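Local coordinates for protein succinylglutamate desuccinylase/aspartoacylase (Ruegeria sp. TM1040, PDB 3NA6) that probably hydrolyses the amide bond of an N-acylated amino acid in the manner of metal-dependent desuccinylases and aspartoacylases, at residues 306-311 and 324-329; 61-66 and 97-102. All blocks are in the same frame, centred on the assembly; numbering follows the deposited sequence.

Contact 1: 306-311 and 324-329; sequences GVLISR and AVIGVV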
# COMPACT_ATOMS: atom_id res chain seq x y z
N GLY A 306 31.37 -30.39 9.08
CA GLY A 306 31.40 -29.27 10.00
C GLY A 306 30.20 -29.23 10.92
O GLY A 306 29.62 -30.28 11.26
N VAL A 307 29.85 -28.01 11.31
CA VAL A 307 28.66 -27.71 12.12
C VAL A 307 27.86 -26.59 11.44
O VAL A 307 28.42 -25.76 10.74
CB VAL A 307 29.02 -27.32 13.56
CG1 VAL A 307 29.80 -28.48 14.28
CG2 VAL A 307 29.85 -26.03 13.60
N LEU A 308 26.55 -26.57 11.64
CA LEU A 308 25.72 -25.55 11.05
C LEU A 308 25.88 -24.27 11.84
O LEU A 308 25.62 -24.22 13.07
CB LEU A 308 24.28 -26.01 11.07
CG LEU A 308 23.28 -25.06 10.46
CD1 LEU A 308 23.35 -25.13 8.93
CD2 LEU A 308 21.89 -25.37 11.01
N ILE A 309 26.33 -23.22 11.16
CA ILE A 309 26.60 -21.97 11.84
C ILE A 309 25.61 -20.86 11.47
O ILE A 309 25.47 -19.89 12.19
CB ILE A 309 28.09 -21.49 11.68
CG1 ILE A 309 28.42 -21.16 10.23
CG2 ILE A 309 29.07 -22.52 12.26
CD1 ILE A 309 29.79 -20.48 10.07
N SER A 310 24.93 -21.01 10.34
CA SER A 310 23.94 -20.04 9.91
C SER A 310 22.83 -20.75 9.16
O SER A 310 23.09 -21.73 8.47
CB SER A 310 24.57 -19.00 8.97
OG SER A 310 23.63 -17.94 8.76
N ARG A 311 21.60 -20.27 9.29
CA ARG A 311 20.48 -20.83 8.50
C ARG A 311 19.48 -19.78 8.08
O ARG A 311 19.28 -18.79 8.78
CB ARG A 311 19.75 -21.93 9.27
CG ARG A 311 19.27 -21.56 10.68
CD ARG A 311 18.10 -22.48 11.15
NE ARG A 311 16.91 -22.27 10.32
CZ ARG A 311 15.73 -22.88 10.49
NH1 ARG A 311 15.56 -23.75 11.47
NH2 ARG A 311 14.71 -22.63 9.67
N ALA A 324 21.86 -22.04 4.27
CA ALA A 324 22.64 -22.49 5.40
C ALA A 324 24.11 -22.28 5.12
O ALA A 324 24.53 -22.19 3.95
CB ALA A 324 22.38 -23.97 5.63
N VAL A 325 24.89 -22.18 6.19
CA VAL A 325 26.34 -22.11 6.07
C VAL A 325 26.91 -23.12 7.05
O VAL A 325 26.50 -23.15 8.22
CB VAL A 325 26.87 -20.70 6.42
CG1 VAL A 325 28.44 -20.70 6.46
CG2 VAL A 325 26.32 -19.65 5.45
N ILE A 326 27.84 -23.95 6.57
CA ILE A 326 28.52 -24.96 7.39
C ILE A 326 29.89 -24.43 7.81
O ILE A 326 30.71 -24.09 6.96
CB ILE A 326 28.69 -26.29 6.61
CG1 ILE A 326 27.33 -26.84 6.18
CG2 ILE A 326 29.48 -27.33 7.46
CD1 ILE A 326 26.22 -26.96 7.34
N GLY A 327 30.14 -24.33 9.10
CA GLY A 327 31.44 -23.85 9.60
C GLY A 327 32.27 -25.01 10.11
O GLY A 327 31.77 -26.13 10.23
N VAL A 328 33.54 -24.76 10.44
CA VAL A 328 34.46 -25.80 10.89
C VAL A 328 35.07 -25.42 12.24
O VAL A 328 35.61 -24.35 12.38
CB VAL A 328 35.55 -26.07 9.83
CG1 VAL A 328 36.47 -27.23 10.26
CG2 VAL A 328 34.89 -26.41 8.49
N VAL A 329 34.92 -26.30 13.23
CA VAL A 329 35.49 -26.06 14.58
C VAL A 329 37.00 -26.23 14.55
O VAL A 329 37.50 -27.23 14.04
CB VAL A 329 34.89 -27.01 15.64
CG1 VAL A 329 35.67 -26.91 16.95
CG2 VAL A 329 33.41 -26.70 15.85
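Val325 faces two residues, Ile309 and Ser310. This is a classic beta bulge in the antiparallel pairing of strand 306-312 with strand 322-327. Val325 O accepts a bond from Ile309 N at 2.9 Å and a weak one from Ser310 N at 3.4 Å. Val325 N donates to Ser310 O at 2.9 Å, from above the carbonyl plane. Trp34 of a neighbouring subunit packs on Ser310 and Val325. Beyond the bulge, Val307 and Gly327 form a hydrogen-bonded pair with bonds in both directions.

Packing is tight around Ile309. Its CG1 sits between the backbone N and the carbonyl carbon (chi1 65°) and lies 3.8 Å from Val325 CG1. Its CG2 and CD1 rest against Gly327 CA, where a CB would run into CG2. Leu308 CD1 meets Ala324 CB at 3.6 Å and Ile326 CD1 at 3.8 Å. The Leu308 and Ile326 side chains cross at about a right angle.

The other end is looser. Val307 CG2 approaches Val329 CG2 only to 4.3 Å, and Val329 is exposed to solvent. Across the pair the polar bonds are all backbone to backbone and the side chains meet through carbon, so main-chain bonding fixes the register and apolar packing surrounds it.

Contact 2: 61-66 and 97-102; sequences DEYEGP and RASART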
# COMPACT_ATOMS: atom_id res chain seq x y z
N ASP A 61 15.89 -4.93 13.00
CA ASP A 61 15.25 -6.20 13.41
C ASP A 61 16.21 -7.16 14.15
O ASP A 61 16.06 -8.40 14.11
CB ASP A 61 14.55 -6.87 12.21
CG ASP A 61 15.52 -7.25 11.05
OD1 ASP A 61 16.68 -6.78 11.02
OD2 ASP A 61 15.11 -8.05 10.17
N GLU A 62 17.18 -6.56 14.85
CA GLU A 62 18.25 -7.29 15.56
C GLU A 62 18.30 -6.78 17.02
O GLU A 62 18.71 -5.65 17.26
CB GLU A 62 19.58 -7.07 14.85
CG GLU A 62 19.59 -7.74 13.43
CD GLU A 62 20.84 -7.43 12.60
OE1 GLU A 62 21.89 -7.01 13.17
OE2 GLU A 62 20.77 -7.60 11.35
N TYR A 63 17.90 -7.62 17.97
CA TYR A 63 17.44 -7.13 19.28
C TYR A 63 18.34 -7.34 20.48
O TYR A 63 18.14 -6.70 21.48
CB TYR A 63 16.07 -7.72 19.59
CG TYR A 63 15.04 -7.24 18.58
CD1 TYR A 63 14.50 -5.98 18.69
CD2 TYR A 63 14.65 -8.02 17.51
CE1 TYR A 63 13.58 -5.49 17.76
CE2 TYR A 63 13.72 -7.55 16.58
CZ TYR A 63 13.21 -6.29 16.70
OH TYR A 63 12.32 -5.83 15.78
N GLU A 64 19.30 -8.25 20.41
CA GLU A 64 20.12 -8.52 21.60
C GLU A 64 20.89 -7.28 22.07
O GLU A 64 20.93 -6.97 23.27
CB GLU A 64 21.12 -9.66 21.38
CG GLU A 64 20.58 -11.12 21.42
CD GLU A 64 19.86 -11.53 20.14
OE1 GLU A 64 19.85 -10.72 19.17
OE2 GLU A 64 19.34 -12.68 20.10
N GLY A 65 21.54 -6.59 21.14
CA GLY A 65 22.33 -5.41 21.49
C GLY A 65 21.45 -4.33 22.10
O GLY A 65 21.75 -3.81 23.17
N PRO A 66 20.32 -4.05 21.46
CA PRO A 66 19.42 -3.06 22.05
C PRO A 66 18.97 -3.35 23.49
O PRO A 66 18.88 -2.43 24.30
CB PRO A 66 18.26 -3.08 21.06
CG PRO A 66 18.94 -3.27 19.75
CD PRO A 66 19.99 -4.31 20.05
N ARG A 97 12.30 1.45 14.65
CA ARG A 97 10.89 1.72 14.86
C ARG A 97 9.97 0.94 13.91
O ARG A 97 8.86 0.66 14.29
CB ARG A 97 10.58 3.22 14.76
CG ARG A 97 11.10 4.05 15.97
CD ARG A 97 10.67 3.51 17.41
NE ARG A 97 9.29 3.75 17.85
CZ ARG A 97 8.73 4.95 18.06
NH1 ARG A 97 9.37 6.10 17.80
NH2 ARG A 97 7.47 5.02 18.49
N ALA A 98 10.45 0.59 12.72
CA ALA A 98 9.67 -0.20 11.75
C ALA A 98 9.88 -1.70 11.89
O ALA A 98 9.38 -2.45 11.06
CB ALA A 98 10.02 0.23 10.29
N SER A 99 10.68 -2.14 12.87
CA SER A 99 11.08 -3.54 13.02
C SER A 99 11.61 -4.12 11.72
O SER A 99 11.33 -5.27 11.38
CB SER A 99 9.91 -4.39 13.56
OG SER A 99 9.46 -3.88 14.79
N ALA A 100 12.44 -3.33 11.04
CA ALA A 100 12.95 -3.67 9.73
C ALA A 100 14.48 -3.58 9.72
O ALA A 100 15.10 -2.75 10.40
CB ALA A 100 12.38 -2.75 8.70
N ARG A 101 15.09 -4.41 8.89
CA ARG A 101 16.52 -4.34 8.63
C ARG A 101 16.97 -2.94 8.17
O ARG A 101 17.93 -2.37 8.68
CB ARG A 101 16.88 -5.37 7.60
CG ARG A 101 18.34 -5.45 7.21
CD ARG A 101 18.54 -6.60 6.28
NE ARG A 101 19.91 -6.65 5.80
CZ ARG A 101 20.90 -7.23 6.43
NH1 ARG A 101 20.71 -7.86 7.58
NH2 ARG A 101 22.10 -7.22 5.86
N THR A 102 16.19 -2.37 7.25
CA THR A 102 16.50 -1.11 6.61
C THR A 102 15.46 -0.07 6.94
O THR A 102 14.32 -0.38 7.32
CB THR A 102 16.65 -1.27 5.10
OG1 THR A 102 15.39 -1.67 4.51
CG2 THR A 102 17.74 -2.32 4.83
O HOH W 1 18.71 -7.79 9.68
O HOH W 2 13.57 -6.80 8.24
O HOH W 3 12.00 -3.20 16.23
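Ser99 meets Tyr63 and Asp61 just where helix 93-97 ends in a Schellman motif. Ser99 CB lies 3.6 Å from Tyr63 OH, and a water in the ring plane joins Tyr63 OH to Ser99 OG. Ser99 O comes within 3.7 Å of Asp61 CB. Lys149 ties Ser99 to Asp61: its NZ bonds Ser99 O and its N bonds Asp61 OD2.

Ala100 turns its CB away from 61-66 and packs on Asp30 of a neighbouring subunit. Arg101 follows, with Asp61 OD1 3.4 Å from its CA. A second water accepts from Arg101 N and lies 2.8 Å from Asp61 OD2, though more acceptors surround it than it has protons. Arg101 CG is anti to the backbone N (chi1 -180°) and the chain runs extended to NE. NH1 makes a long salt bridge to Glu62 OE2 at 3.8 Å. Glu62 OE2 also bonds His59 ND1; both residues, with His145, probably form an unoccupied metal site. An alanine in place of Asp61 would probably leave Lys149 N without its carboxylate partner and break the water bridges to Arg101.

The remaining water, in the guanidinium plane, accepts from Arg101 NH1 and donates to Asp61 OD1 at 2.6 Å and Glu62 OE2 at 2.7 Å.

Overall arrangement
Contacts 1 and 2 belong to different parts of the chain. Contact 2 lies within the catalytic domain, about 10 Å from the centre of the chain. Contact 1 joins two strands near the C-terminal end and lies about 19 Å from that centre. Their own centres are about 24 Å apart and their nearest atoms about 11 Å. Contact 2 itself supplies Glu62 to the likely active site. Glu62, His59 and His145 direct their donor atoms at one vacant point, consistent with an unoccupied metal site. The calcium ion lies at a separate site, Thr82 and Gly237. The same neighbouring subunit reaches both contacts, through Trp34 at contact 1 and through Asp30, and weakly Ser28, at contact 2.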